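Local coordinates for envelope glycoprotein (Thogoto virus, PDB 5XEA), which probably attaches the virus to its host-cell receptor and then drives fusion of the virion with the host membrane, at residues T234-C239 against C244-K249; P210-G215 against K221-D226; G45-W50 against L110-H115; L71-S76 against I138-G143; G415-Q418 against G422-F425. One frame throughout, in Å; residues are numbered along the deposited sequence.

Interaction 1: T234-C239 against C244-K249. With NAG (2-acetamido-2-deoxy-beta-D-glucopyranose), chain F.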
# COMPACT_ATOMS: atom_id res chain seq x y z
N THR B 234 19.49 3.57 11.02
CA THR B 234 20.28 4.50 10.24
C THR B 234 21.19 5.38 11.09
O THR B 234 22.11 6.00 10.55
CB THR B 234 19.36 5.41 9.43
OG1 THR B 234 18.44 6.05 10.32
CG2 THR B 234 18.57 4.59 8.41
N SER B 235 20.91 5.47 12.38
CA SER B 235 21.75 6.19 13.32
C SER B 235 21.58 5.54 14.68
O SER B 235 20.70 4.69 14.87
CB SER B 235 21.41 7.68 13.39
OG SER B 235 20.25 7.89 14.17
N HIS B 236 22.43 5.93 15.63
CA HIS B 236 22.35 5.34 16.96
C HIS B 236 21.11 5.81 17.70
O HIS B 236 20.59 5.09 18.56
CB HIS B 236 23.61 5.67 17.76
CG HIS B 236 23.61 7.04 18.37
ND1 HIS B 236 24.01 8.16 17.67
CD2 HIS B 236 23.27 7.47 19.61
CE1 HIS B 236 23.92 9.22 18.46
NE2 HIS B 236 23.47 8.82 19.64
N GLN B 237 20.62 7.00 17.38
CA GLN B 237 19.46 7.60 18.03
C GLN B 237 18.35 7.65 16.99
O GLN B 237 18.42 8.42 16.03
CB GLN B 237 19.83 8.98 18.55
CG GLN B 237 18.87 9.58 19.52
CD GLN B 237 19.51 10.70 20.30
OE1 GLN B 237 20.37 10.47 21.14
NE2 GLN B 237 19.11 11.94 20.00
N PHE B 238 17.31 6.85 17.19
CA PHE B 238 16.49 6.39 16.09
C PHE B 238 15.06 6.15 16.57
O PHE B 238 14.85 5.68 17.69
CB PHE B 238 17.12 5.10 15.51
CG PHE B 238 16.37 4.51 14.37
CD1 PHE B 238 16.49 5.04 13.09
CD2 PHE B 238 15.55 3.41 14.56
CE1 PHE B 238 15.79 4.50 12.02
CE2 PHE B 238 14.85 2.86 13.50
CZ PHE B 238 14.97 3.41 12.23
N CYS B 239 14.08 6.47 15.73
CA CYS B 239 12.69 6.19 16.07
C CYS B 239 12.01 5.45 14.93
O CYS B 239 12.37 5.61 13.76
CB CYS B 239 11.91 7.48 16.41
SG CYS B 239 12.61 8.46 17.79
N CYS B 244 11.00 4.91 20.18
CA CYS B 244 12.31 5.50 19.95
C CYS B 244 13.38 4.64 20.61
O CYS B 244 13.14 4.01 21.65
CB CYS B 244 12.42 6.92 20.47
SG CYS B 244 11.49 8.11 19.46
N TYR B 245 14.56 4.61 20.00
CA TYR B 245 15.67 3.80 20.46
C TYR B 245 16.90 4.67 20.61
O TYR B 245 17.10 5.64 19.87
CB TYR B 245 15.97 2.64 19.49
CG TYR B 245 14.81 1.69 19.31
CD1 TYR B 245 14.70 0.55 20.09
CD2 TYR B 245 13.83 1.94 18.36
CE1 TYR B 245 13.64 -0.32 19.93
CE2 TYR B 245 12.76 1.07 18.20
CZ TYR B 245 12.68 -0.06 18.98
OH TYR B 245 11.63 -0.91 18.82
N ASN B 246 17.72 4.31 21.60
CA ASN B 246 19.06 4.88 21.76
C ASN B 246 20.00 3.68 21.88
O ASN B 246 20.06 3.03 22.94
CB ASN B 246 19.15 5.80 22.96
CG ASN B 246 20.49 6.49 23.07
OD1 ASN B 246 21.11 6.83 22.06
ND2 ASN B 246 20.95 6.70 24.29
N PHE B 247 20.70 3.37 20.79
CA PHE B 247 21.63 2.25 20.73
C PHE B 247 22.99 2.72 21.23
O PHE B 247 23.46 3.80 20.85
CB PHE B 247 21.77 1.73 19.30
CG PHE B 247 20.57 0.99 18.79
CD1 PHE B 247 20.50 -0.39 18.86
CD2 PHE B 247 19.51 1.68 18.23
CE1 PHE B 247 19.40 -1.07 18.39
CE2 PHE B 247 18.40 1.00 17.75
CZ PHE B 247 18.35 -0.38 17.84
N SER B 248 23.62 1.90 22.07
CA SER B 248 25.01 2.15 22.44
C SER B 248 25.86 2.20 21.18
O SER B 248 25.84 1.27 20.37
CB SER B 248 25.52 1.07 23.39
OG SER B 248 26.78 1.42 23.92
N LYS B 249 26.59 3.30 21.00
CA LYS B 249 27.28 3.50 19.73
C LYS B 249 28.65 2.84 19.69
O LYS B 249 29.17 2.61 18.60
CB LYS B 249 27.40 5.00 19.41
CG LYS B 249 28.53 5.72 20.11
CD LYS B 249 28.63 7.16 19.62
CE LYS B 249 29.58 7.96 20.49
NZ LYS B 249 29.07 8.12 21.89
C1 NAG F . 22.22 7.33 24.52
C2 NAG F . 22.07 8.62 25.32
C3 NAG F . 23.44 9.21 25.66
C4 NAG F . 24.32 8.16 26.34
C5 NAG F . 24.37 6.89 25.49
C6 NAG F . 25.11 5.77 26.18
C7 NAG F . 20.24 10.25 25.17
C8 NAG F . 19.54 11.24 24.30
N2 NAG F . 21.27 9.60 24.61
O3 NAG F . 23.23 10.34 26.49
O4 NAG F . 25.65 8.64 26.50
O5 NAG F . 23.05 6.42 25.23
O6 NAG F . 24.33 5.20 27.22
O7 NAG F . 19.90 10.05 26.33
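Gln237 faces Asn246, Phe238 faces Tyr245 and Cys239 faces Cys244 in the antiparallel register of a tight beta hairpin. Strands 237-239 and 244-247 run at 158° to each other, and their axes come within 4.5 Å. Phe238 and Tyr245 form the hydrogen-bonded pair: Tyr245 N donates to Phe238 O at 2.6 Å, and Phe238 N donates to Tyr245 O at 2.9 Å. Two residues further from the turn on each segment, Phe247 N donates to His236 O at 2.8 Å. The non-hydrogen-bonded pair nearest the turn is Cys239 and Cys244, whose CA atoms are 4.0 Å apart; this short separation is bridged by a cross-strand disulfide with an S-S dihedral of 101°.

Phe238 and Tyr245 project from the same face, and Tyr245 CD2 lies near the plane of the Phe238 ring at its edge, 4.4 Å from Phe238 CD2. Phe231 meets both rings, and Asp226 takes up Tyr245 OH. The opposite face carries the disulfide, Gln237 and the glycosylated Asn246, with Trp155 of strand 133-156 packed against Gln237 and both cysteines. Strand 243-247 also bonds to strand 24-35, leaving strand 237-240 at the margin of the six-stranded sheet within the chain.

Asn246 swings CG anti to its own N, and ND2 carries the sugar. Its OD1, buried with no partner in the model, is approached by His236 CD2 at 3.3 Å, near the imidazole plane, with ring and amide planes 56° apart. Gln237 is similarly extended, and its OE1 stops 3.4 Å from C8, the acetamido methyl of that sugar.

Interaction 2: P210-G215 against K221-D226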
# COMPACT_ATOMS: atom_id res chain seq x y z
N PRO B 210 27.86 -5.61 6.49
CA PRO B 210 28.93 -4.65 6.14
C PRO B 210 29.22 -4.57 4.65
O PRO B 210 29.90 -3.62 4.23
CB PRO B 210 30.14 -5.19 6.91
CG PRO B 210 29.87 -6.65 7.03
CD PRO B 210 28.39 -6.79 7.21
N ASP B 211 28.74 -5.52 3.85
CA ASP B 211 28.91 -5.47 2.40
C ASP B 211 27.58 -5.16 1.71
O ASP B 211 27.08 -5.97 0.92
CB ASP B 211 29.47 -6.79 1.85
CG ASP B 211 30.97 -6.91 2.05
OD1 ASP B 211 31.65 -5.87 2.01
OD2 ASP B 211 31.44 -8.05 2.24
N TYR B 212 27.01 -4.00 1.99
CA TYR B 212 25.73 -3.59 1.42
C TYR B 212 25.93 -2.27 0.70
O TYR B 212 26.12 -1.24 1.34
CB TYR B 212 24.65 -3.47 2.50
CG TYR B 212 23.27 -3.63 1.93
CD1 TYR B 212 22.56 -2.55 1.44
CD2 TYR B 212 22.67 -4.89 1.87
CE1 TYR B 212 21.29 -2.70 0.92
CE2 TYR B 212 21.41 -5.05 1.34
CZ TYR B 212 20.72 -3.95 0.87
OH TYR B 212 19.46 -4.11 0.34
N TRP B 213 25.88 -2.30 -0.63
CA TRP B 213 26.05 -1.09 -1.43
C TRP B 213 25.02 -1.06 -2.55
O TRP B 213 24.26 -2.01 -2.76
CB TRP B 213 27.48 -1.00 -1.99
CG TRP B 213 28.50 -0.67 -0.95
CD1 TRP B 213 29.27 -1.56 -0.24
CD2 TRP B 213 28.85 0.63 -0.46
NE1 TRP B 213 30.08 -0.88 0.64
CE2 TRP B 213 29.84 0.46 0.52
CE3 TRP B 213 28.42 1.93 -0.77
CZ2 TRP B 213 30.41 1.54 1.20
CZ3 TRP B 213 28.99 2.99 -0.10
CH2 TRP B 213 29.97 2.79 0.88
N VAL B 214 25.00 0.07 -3.26
CA VAL B 214 24.08 0.28 -4.38
C VAL B 214 24.88 0.65 -5.62
O VAL B 214 24.77 -0.02 -6.66
CB VAL B 214 23.04 1.36 -4.03
CG1 VAL B 214 21.90 0.75 -3.24
CG2 VAL B 214 23.67 2.50 -3.24
N GLY B 215 25.69 1.69 -5.53
CA GLY B 215 26.53 2.11 -6.64
C GLY B 215 27.91 1.48 -6.62
O GLY B 215 28.77 1.87 -5.82
N LYS B 221 24.85 -1.60 6.74
CA LYS B 221 23.39 -1.58 6.84
C LYS B 221 22.94 -2.54 7.94
O LYS B 221 23.44 -3.67 8.03
CB LYS B 221 22.72 -1.96 5.52
CG LYS B 221 22.64 -0.81 4.52
CD LYS B 221 21.24 -0.68 3.93
CE LYS B 221 21.16 0.47 2.93
NZ LYS B 221 19.75 0.83 2.57
N ALA B 222 22.00 -2.09 8.76
CA ALA B 222 21.51 -2.89 9.87
C ALA B 222 19.99 -2.94 9.83
O ALA B 222 19.34 -1.89 9.80
CB ALA B 222 22.00 -2.36 11.22
N PHE B 223 19.45 -4.15 9.83
CA PHE B 223 18.01 -4.38 9.77
C PHE B 223 17.60 -5.09 11.04
O PHE B 223 18.11 -6.17 11.35
CB PHE B 223 17.64 -5.23 8.55
CG PHE B 223 18.24 -4.74 7.26
CD1 PHE B 223 19.53 -5.09 6.91
CD2 PHE B 223 17.51 -3.91 6.41
CE1 PHE B 223 20.08 -4.64 5.72
CE2 PHE B 223 18.06 -3.46 5.22
CZ PHE B 223 19.35 -3.82 4.88
N CYS B 224 16.67 -4.50 11.78
CA CYS B 224 16.32 -5.03 13.09
C CYS B 224 14.85 -5.40 13.15
O CYS B 224 14.01 -4.87 12.40
CB CYS B 224 16.64 -4.04 14.20
SG CYS B 224 18.29 -3.36 14.07
N GLN B 225 14.55 -6.28 14.09
CA GLN B 225 13.19 -6.63 14.45
C GLN B 225 13.02 -6.35 15.94
O GLN B 225 13.93 -6.60 16.73
CB GLN B 225 12.87 -8.10 14.15
CG GLN B 225 11.64 -8.62 14.88
CD GLN B 225 11.27 -10.05 14.51
OE1 GLN B 225 12.08 -10.80 13.95
NE2 GLN B 225 10.05 -10.45 14.85
N ASP B 226 11.88 -5.79 16.31
CA ASP B 226 11.51 -5.66 17.72
C ASP B 226 10.01 -5.95 17.80
O ASP B 226 9.18 -5.05 17.57
CB ASP B 226 11.87 -4.28 18.27
CG ASP B 226 11.53 -4.14 19.73
OD1 ASP B 226 11.39 -5.18 20.39
OD2 ASP B 226 11.41 -2.99 20.21
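Tyr212 receives two neighbours from strand 221-226, the alkyl chain of Lys221 and the ring of Phe223, and no hydrogen bond links the two segments. The aromatic part of the contact is a T-shaped pair. Phe223 turns its edge toward a face of Tyr212, with ring planes at 66° and centroids 5.7 Å apart. Its leading atom, CZ, stands 4.2 Å from Tyr212 CZ, toward the rim of the tyrosine ring rather than over its middle.

The second kind of contact is aliphatic on aromatic. Lys221 runs past the CD1-CE1 side of Tyr212, and the methylenes follow one another along it: Lys221 CB is 3.9 Å from Tyr212 CB, while Lys221 CG is 3.5 Å and Lys221 CD 3.4 Å from Tyr212 CD1. A bend at chi2 (-132°), well away from a staggered value, turns the chain to follow this side. The approach to the ring is slanted, and the methylenes make van der Waals contact along it.

The charged end is paired outside the two segments: Lys221 NZ forms a salt bridge with Glu410 of the third subunit, and a long, weak ion pair with Glu232 adds to it.

Loop 210-215 leaves strand 197-209, and strand 221-226 pairs with both 197-209 and 229-233, so the contact joins the loop after strand 197-209 to the start of the strand that pairs beside it. Tyr212 and Phe223 are both packed against Glu297, on the long helix 282-327 of the second subunit, and against Ala408 of the third, which places the aromatic pair at a trimer interface.

Interaction 3: G45-W50 against L110-H115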
# COMPACT_ATOMS: atom_id res chain seq x y z
N GLY B 45 -13.53 21.11 17.33
CA GLY B 45 -14.83 21.75 17.33
C GLY B 45 -14.85 22.97 16.43
O GLY B 45 -13.85 23.65 16.24
N TYR B 46 -16.04 23.23 15.86
CA TYR B 46 -16.25 24.37 14.98
C TYR B 46 -17.53 25.08 15.37
O TYR B 46 -18.45 24.48 15.92
CB TYR B 46 -16.29 23.97 13.49
CG TYR B 46 -17.47 23.12 13.08
CD1 TYR B 46 -18.65 23.69 12.60
CD2 TYR B 46 -17.41 21.73 13.16
CE1 TYR B 46 -19.73 22.91 12.24
CE2 TYR B 46 -18.48 20.94 12.80
CZ TYR B 46 -19.64 21.52 12.34
OH TYR B 46 -20.70 20.72 11.98
N ARG B 47 -17.57 26.38 15.08
CA ARG B 47 -18.76 27.19 15.31
C ARG B 47 -18.68 28.41 14.42
O ARG B 47 -17.65 29.10 14.39
CB ARG B 47 -18.88 27.60 16.78
CG ARG B 47 -20.05 28.55 17.09
CD ARG B 47 -20.18 28.66 18.61
NE ARG B 47 -18.96 29.22 19.18
CZ ARG B 47 -18.67 29.23 20.47
NH1 ARG B 47 -19.51 28.72 21.36
NH2 ARG B 47 -17.52 29.78 20.87
N THR B 48 -19.76 28.68 13.70
CA THR B 48 -19.83 29.83 12.80
C THR B 48 -21.25 30.39 12.84
O THR B 48 -22.22 29.65 13.03
CB THR B 48 -19.42 29.40 11.37
OG1 THR B 48 -18.02 29.10 11.35
CG2 THR B 48 -19.71 30.46 10.34
N ALA B 49 -21.36 31.70 12.65
CA ALA B 49 -22.65 32.36 12.51
C ALA B 49 -22.81 32.89 11.09
O ALA B 49 -21.84 33.35 10.48
CB ALA B 49 -22.79 33.52 13.52
N TRP B 50 -24.01 32.76 10.55
CA TRP B 50 -24.45 33.52 9.37
C TRP B 50 -25.21 34.74 9.88
O TRP B 50 -26.20 34.59 10.59
CB TRP B 50 -25.35 32.70 8.45
CG TRP B 50 -25.96 33.47 7.29
CD1 TRP B 50 -27.26 33.88 7.17
CD2 TRP B 50 -25.28 33.95 6.11
NE1 TRP B 50 -27.43 34.56 5.99
CE2 TRP B 50 -26.24 34.62 5.32
CE3 TRP B 50 -23.96 33.86 5.65
CZ2 TRP B 50 -25.92 35.19 4.08
CZ3 TRP B 50 -23.64 34.44 4.42
CH2 TRP B 50 -24.63 35.11 3.65
N LEU B 110 -21.90 39.41 19.46
CA LEU B 110 -22.79 38.26 19.62
C LEU B 110 -22.21 37.31 20.66
O LEU B 110 -21.00 37.08 20.70
CB LEU B 110 -22.98 37.51 18.30
CG LEU B 110 -23.42 38.34 17.10
CD1 LEU B 110 -23.61 37.44 15.89
CD2 LEU B 110 -24.69 39.12 17.45
N ASP B 111 -23.09 36.78 21.51
CA ASP B 111 -22.69 35.78 22.49
C ASP B 111 -22.85 34.41 21.84
O ASP B 111 -23.99 33.99 21.57
CB ASP B 111 -23.53 35.89 23.76
CG ASP B 111 -23.30 34.73 24.73
OD1 ASP B 111 -22.35 33.94 24.55
OD2 ASP B 111 -24.09 34.61 25.69
N PRO B 112 -21.77 33.68 21.59
CA PRO B 112 -21.86 32.42 20.84
C PRO B 112 -22.16 31.19 21.68
O PRO B 112 -22.16 30.09 21.13
CB PRO B 112 -20.46 32.32 20.21
CG PRO B 112 -19.56 32.95 21.24
CD PRO B 112 -20.37 34.05 21.88
N ALA B 113 -22.42 31.34 22.98
CA ALA B 113 -22.60 30.20 23.87
C ALA B 113 -23.88 30.37 24.71
O ALA B 113 -23.84 30.52 25.93
CB ALA B 113 -21.36 30.03 24.76
N LYS B 114 -25.05 30.32 24.05
CA LYS B 114 -26.34 30.43 24.73
C LYS B 114 -27.21 29.19 24.61
O LYS B 114 -27.98 28.91 25.52
CB LYS B 114 -27.14 31.63 24.19
CG LYS B 114 -26.46 32.97 24.43
CD LYS B 114 -27.32 34.15 24.01
CE LYS B 114 -28.22 34.62 25.14
NZ LYS B 114 -28.93 35.88 24.75
N HIS B 115 -27.09 28.43 23.52
CA HIS B 115 -27.85 27.20 23.33
C HIS B 115 -26.89 26.03 23.18
O HIS B 115 -25.69 26.21 22.97
CB HIS B 115 -28.77 27.34 22.12
CG HIS B 115 -29.63 28.56 22.18
ND1 HIS B 115 -30.81 28.60 22.90
CD2 HIS B 115 -29.46 29.81 21.66
CE1 HIS B 115 -31.34 29.81 22.79
NE2 HIS B 115 -30.54 30.55 22.05
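Arg47 lays its guanidinium flat against Pro112, with the proline CB centred over one face and 3.5 Å above the plane. Pro112 CG lies 3.8 Å from Arg47 NH2, and Pro112 O lies 3.5 Å from the CD methylene of Arg47. The shortest approach is polar, Arg47 NH1 standing 3.0 Å from Pro112 O. Beyond the proline, Ala113 CB approaches Arg47 NH1 more loosely, at 4.1 Å. The Arg47 chain leaves strand 40-56 extended and then kinks at chi3 (61°), which brings the flat group to the proline, spanning the 8.2 Å between Arg47 CA and Pro112 CA.

The loop that presents Pro112 is shaped by an Asx turn: Ala113 N donates to Asp111 OD1 at 3.0 Å, meeting the oxygen from above the carboxylate plane, 53° out of it.

The charge of Arg47 is answered outside the two segments, by a salt bridge from NH1 to Glu79 and a bond from NE to the carbonyl of Tyr73. Asp111 OD1, 6.7 Å from Arg47 NH1, makes no ion pair with it. The outside partners probably hold the guanidinium's rotation, leaving one face for the proline, and the contact joins apolar packing to a close polar approach.

Interaction 4: L71-S76 against I138-G143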
# COMPACT_ATOMS: atom_id res chain seq x y z
N LEU B 71 -19.44 34.58 10.11
CA LEU B 71 -18.54 35.04 11.16
C LEU B 71 -18.12 33.85 11.99
O LEU B 71 -18.97 33.14 12.54
CB LEU B 71 -19.23 36.10 12.03
CG LEU B 71 -19.65 37.36 11.29
CD1 LEU B 71 -20.44 38.27 12.22
CD2 LEU B 71 -18.43 38.08 10.73
N HIS B 72 -16.82 33.61 12.09
CA HIS B 72 -16.32 32.43 12.81
C HIS B 72 -16.18 32.72 14.30
O HIS B 72 -15.67 33.77 14.69
CB HIS B 72 -14.98 32.00 12.24
CG HIS B 72 -15.05 31.64 10.80
ND1 HIS B 72 -16.02 30.79 10.30
CD2 HIS B 72 -14.29 32.02 9.74
CE1 HIS B 72 -15.85 30.65 9.00
NE2 HIS B 72 -14.80 31.38 8.64
N TYR B 73 -16.65 31.78 15.14
CA TYR B 73 -16.50 31.85 16.59
C TYR B 73 -15.92 30.54 17.10
O TYR B 73 -16.58 29.81 17.85
CB TYR B 73 -17.82 32.15 17.29
CG TYR B 73 -18.42 33.50 16.95
CD1 TYR B 73 -18.25 34.59 17.80
CD2 TYR B 73 -19.17 33.68 15.79
CE1 TYR B 73 -18.80 35.83 17.50
CE2 TYR B 73 -19.70 34.90 15.48
CZ TYR B 73 -19.52 35.97 16.33
OH TYR B 73 -20.08 37.20 16.02
N PRO B 74 -14.69 30.20 16.73
CA PRO B 74 -14.12 28.93 17.14
C PRO B 74 -14.11 28.83 18.66
O PRO B 74 -13.90 29.84 19.34
CB PRO B 74 -12.69 28.99 16.58
CG PRO B 74 -12.40 30.46 16.51
CD PRO B 74 -13.70 31.07 16.07
N PRO B 75 -14.37 27.65 19.22
CA PRO B 75 -14.41 27.53 20.68
C PRO B 75 -13.05 27.79 21.31
O PRO B 75 -12.00 27.48 20.73
CB PRO B 75 -14.87 26.08 20.92
CG PRO B 75 -14.49 25.35 19.65
CD PRO B 75 -14.58 26.35 18.54
N SER B 76 -13.08 28.41 22.48
CA SER B 76 -11.91 28.54 23.32
C SER B 76 -11.49 27.16 23.84
O SER B 76 -12.24 26.18 23.76
CB SER B 76 -12.21 29.46 24.50
OG SER B 76 -13.15 28.81 25.35
N ILE B 138 -29.95 35.84 11.63
CA ILE B 138 -28.80 35.18 12.23
C ILE B 138 -29.10 33.70 12.40
O ILE B 138 -30.16 33.33 12.93
CB ILE B 138 -28.44 35.79 13.59
CG1 ILE B 138 -28.30 37.31 13.52
CG2 ILE B 138 -27.17 35.12 14.17
CD1 ILE B 138 -27.94 37.91 14.85
N ASP B 139 -28.15 32.85 12.02
CA ASP B 139 -28.23 31.43 12.35
C ASP B 139 -26.82 30.91 12.60
O ASP B 139 -25.82 31.55 12.28
CB ASP B 139 -28.95 30.62 11.25
CG ASP B 139 -29.49 29.28 11.76
OD1 ASP B 139 -29.36 28.99 12.99
OD2 ASP B 139 -30.03 28.51 10.94
N TRP B 140 -26.76 29.73 13.21
CA TRP B 140 -25.49 29.21 13.71
C TRP B 140 -25.27 27.79 13.21
O TRP B 140 -26.23 27.05 12.97
CB TRP B 140 -25.46 29.22 15.26
CG TRP B 140 -25.45 30.59 15.82
CD1 TRP B 140 -26.53 31.43 15.98
CD2 TRP B 140 -24.30 31.32 16.27
NE1 TRP B 140 -26.12 32.62 16.51
CE2 TRP B 140 -24.76 32.60 16.68
CE3 TRP B 140 -22.93 31.03 16.36
CZ2 TRP B 140 -23.90 33.58 17.18
CZ3 TRP B 140 -22.07 31.99 16.85
CH2 TRP B 140 -22.57 33.26 17.27
N ARG B 141 -24.00 27.42 13.10
CA ARG B 141 -23.61 26.02 12.97
C ARG B 141 -22.54 25.73 14.02
O ARG B 141 -21.75 26.61 14.38
CB ARG B 141 -23.08 25.65 11.58
CG ARG B 141 -21.69 26.23 11.27
CD ARG B 141 -21.40 26.24 9.77
NE ARG B 141 -21.57 24.89 9.21
CZ ARG B 141 -20.58 24.06 8.92
NH1 ARG B 141 -19.32 24.41 9.13
NH2 ARG B 141 -20.84 22.86 8.42
N CYS B 142 -22.54 24.50 14.52
CA CYS B 142 -21.47 24.08 15.40
C CYS B 142 -21.40 22.56 15.40
O CYS B 142 -22.36 21.88 15.02
CB CYS B 142 -21.66 24.63 16.82
SG CYS B 142 -23.18 24.06 17.62
N GLY B 143 -20.26 22.04 15.82
CA GLY B 143 -20.08 20.61 15.85
C GLY B 143 -18.81 20.27 16.59
O GLY B 143 -17.92 21.11 16.76
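Trp140 meets Tyr73 across a small contact that buries 90 Å² in all, and the rest of segment 138-143 shows how the indole is presented. After Ile138, which ties the strand to Cys95, Asp139 turns back on the main chain: its OD1 accepts from Trp140 N at 2.7 Å with an N-H...O angle of 148°, the donor lying above the carboxylate plane. Lys120 forms a salt bridge with the same OD1, and Val123 N takes OD2, so three partners hold the carboxylate beside the tryptophan.

At Trp140, chi1 of -67° puts CG anti to the carbonyl carbon and carries the six-membered ring across to Tyr73. Two atoms do the touching. Trp140 CZ3 is 3.5 Å from Tyr73 CD2, and Trp140 CH2 stands 3.7 Å above the tyrosine plane, displaced toward the rim on the CD2-CE2 side. With the planes at 49° and the six-membered rings 5.1 Å apart between centroids, this is a tilted pair, matching neither a parallel stack nor a T. The pyrrole nitrogen NE1 is bonded to Asp93 O.

Arg141 is directed to other partners, with NE in a salt bridge to Glu121 and NH2 bonded to Ser429 O, and Cys142 is tied to Cys89 by a disulfide.

Strands 65-72 and 133-156 both pair antiparallel with strand 40-56. Tyr73, just past the end of one, and Trp140, on the other, both touch Ala49 of that middle strand: an aromatic pair bridging the two strands that flank strand 40-56 in the larger antiparallel sheet, over its small Ala49.

Interaction 5: G415-Q418 against G422-F425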
# COMPACT_ATOMS: atom_id res chain seq x y z
N GLY B 415 -2.79 3.36 7.92
CA GLY B 415 -3.54 4.16 6.97
C GLY B 415 -3.08 5.61 6.97
O GLY B 415 -2.29 6.04 7.81
N THR B 416 -3.60 6.39 6.01
CA THR B 416 -3.22 7.79 5.98
C THR B 416 -3.91 8.54 7.11
O THR B 416 -5.01 8.18 7.56
CB THR B 416 -3.58 8.47 4.63
OG1 THR B 416 -4.98 8.32 4.39
CG2 THR B 416 -2.80 7.87 3.48
N VAL B 417 -3.26 9.61 7.56
CA VAL B 417 -3.84 10.52 8.55
C VAL B 417 -5.21 11.01 8.09
O VAL B 417 -6.19 10.99 8.86
CB VAL B 417 -2.86 11.68 8.82
CG1 VAL B 417 -3.45 12.69 9.77
CG2 VAL B 417 -1.53 11.15 9.38
N GLN B 418 -5.31 11.43 6.82
CA GLN B 418 -6.58 11.96 6.30
C GLN B 418 -7.69 10.93 6.37
O GLN B 418 -8.86 11.30 6.40
CB GLN B 418 -6.46 12.43 4.84
CG GLN B 418 -5.25 13.28 4.52
CD GLN B 418 -4.02 12.44 4.15
OE1 GLN B 418 -3.45 11.77 5.00
NE2 GLN B 418 -3.60 12.50 2.89
N GLY B 422 -11.15 11.54 12.97
CA GLY B 422 -10.95 12.86 13.56
C GLY B 422 -10.64 13.94 12.54
O GLY B 422 -11.19 15.04 12.61
N TRP B 423 -9.78 13.63 11.56
CA TRP B 423 -9.43 14.65 10.58
C TRP B 423 -10.43 14.72 9.45
O TRP B 423 -10.68 15.80 8.94
CB TRP B 423 -8.02 14.43 10.04
CG TRP B 423 -6.99 14.45 11.12
CD1 TRP B 423 -6.31 13.38 11.60
CD2 TRP B 423 -6.54 15.59 11.85
NE1 TRP B 423 -5.43 13.79 12.59
CE2 TRP B 423 -5.56 15.14 12.76
CE3 TRP B 423 -6.87 16.95 11.83
CZ2 TRP B 423 -4.91 16.00 13.64
CZ3 TRP B 423 -6.23 17.81 12.70
CH2 TRP B 423 -5.26 17.34 13.59
N SER B 424 -11.02 13.59 9.04
CA SER B 424 -12.06 13.66 8.03
C SER B 424 -13.30 14.41 8.52
O SER B 424 -14.07 14.87 7.69
CB SER B 424 -12.46 12.26 7.55
OG SER B 424 -13.10 11.53 8.58
N PHE B 425 -13.48 14.54 9.84
CA PHE B 425 -14.53 15.39 10.40
C PHE B 425 -14.39 16.83 9.92
O PHE B 425 -15.40 17.52 9.69
CB PHE B 425 -14.47 15.34 11.93
CG PHE B 425 -15.55 16.15 12.66
CD1 PHE B 425 -16.85 15.65 12.77
CD2 PHE B 425 -15.24 17.34 13.30
CE1 PHE B 425 -17.83 16.37 13.46
CE2 PHE B 425 -16.22 18.06 14.00
CZ PHE B 425 -17.51 17.58 14.08
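Val417 and Gln418 bring the end of segment 415-418 against Trp423 and Ser424 on the opening turn of helix 421-437. The two residues before them link the segment to the neighbouring chain. Gly415, with a positive phi (79°), donates its backbone N to Asp284 of the second subunit, and Thr416 packs on Ser281 of that subunit while its OG1 bonds to Ser419 OG.

Val417 makes the main apolar contact. Its CG1 branch, anti to the backbone N (chi1 176°), approaches the indole at a slant and touches the pyrrole part: CG1 lies 3.5 Å from Trp423 CD1 and 3.6 Å from Trp423 NE1. Val417 O also lies near the ring, 3.6 Å from Trp423 CD1. The two side chains run alongside each other in the same direction, toward strand 133-156, where Val417 packs on Phe150 and Trp423 on Val149; Leu166 and Pro167 also touch the indole.

Gln418 contributes its backbone, O lying 3.9 Å from Ser424 CB. Its amide turns elsewhere, NE2 bonding to Val277 O. Ser424 OG (chi1 67°) turns back to the carbonyls of Glu420 and Asp421, which share its one proton, at the start of the helix.

No hydrogen bond joins the two segments. The arrangement is a loop folded back on the first turn of the helix it leads into, with Val417 and Trp423, six apart in sequence, side by side against strand 133-156.

How the interactions relate
Interactions 3 and 4 occupy one place, their centres about 3 Å apart, because strand 40-56 lies between the strands of interaction 4: Ala49 O is 2.7 Å from Leu71 N, and Trp50 N is 2.8 Å from Asp139 O. Interaction 5 borders them through Phe425, whose CZ is 3.7 Å from Tyr46 CE2 and 3.9 Å from Gly143 C. Interactions 1 and 2 share the six-stranded sheet, centres about 15 Å apart, joined where Tyr245 OH lies 2.5 Å from Asp226 OD2. Interactions 2 and 3, about 56 Å between centres, lie on opposite sides of the chain centre. Interactions 2 and 5 both touch the second subunit. No other protein chain touches interaction 1, which bears the glycan on Asn246.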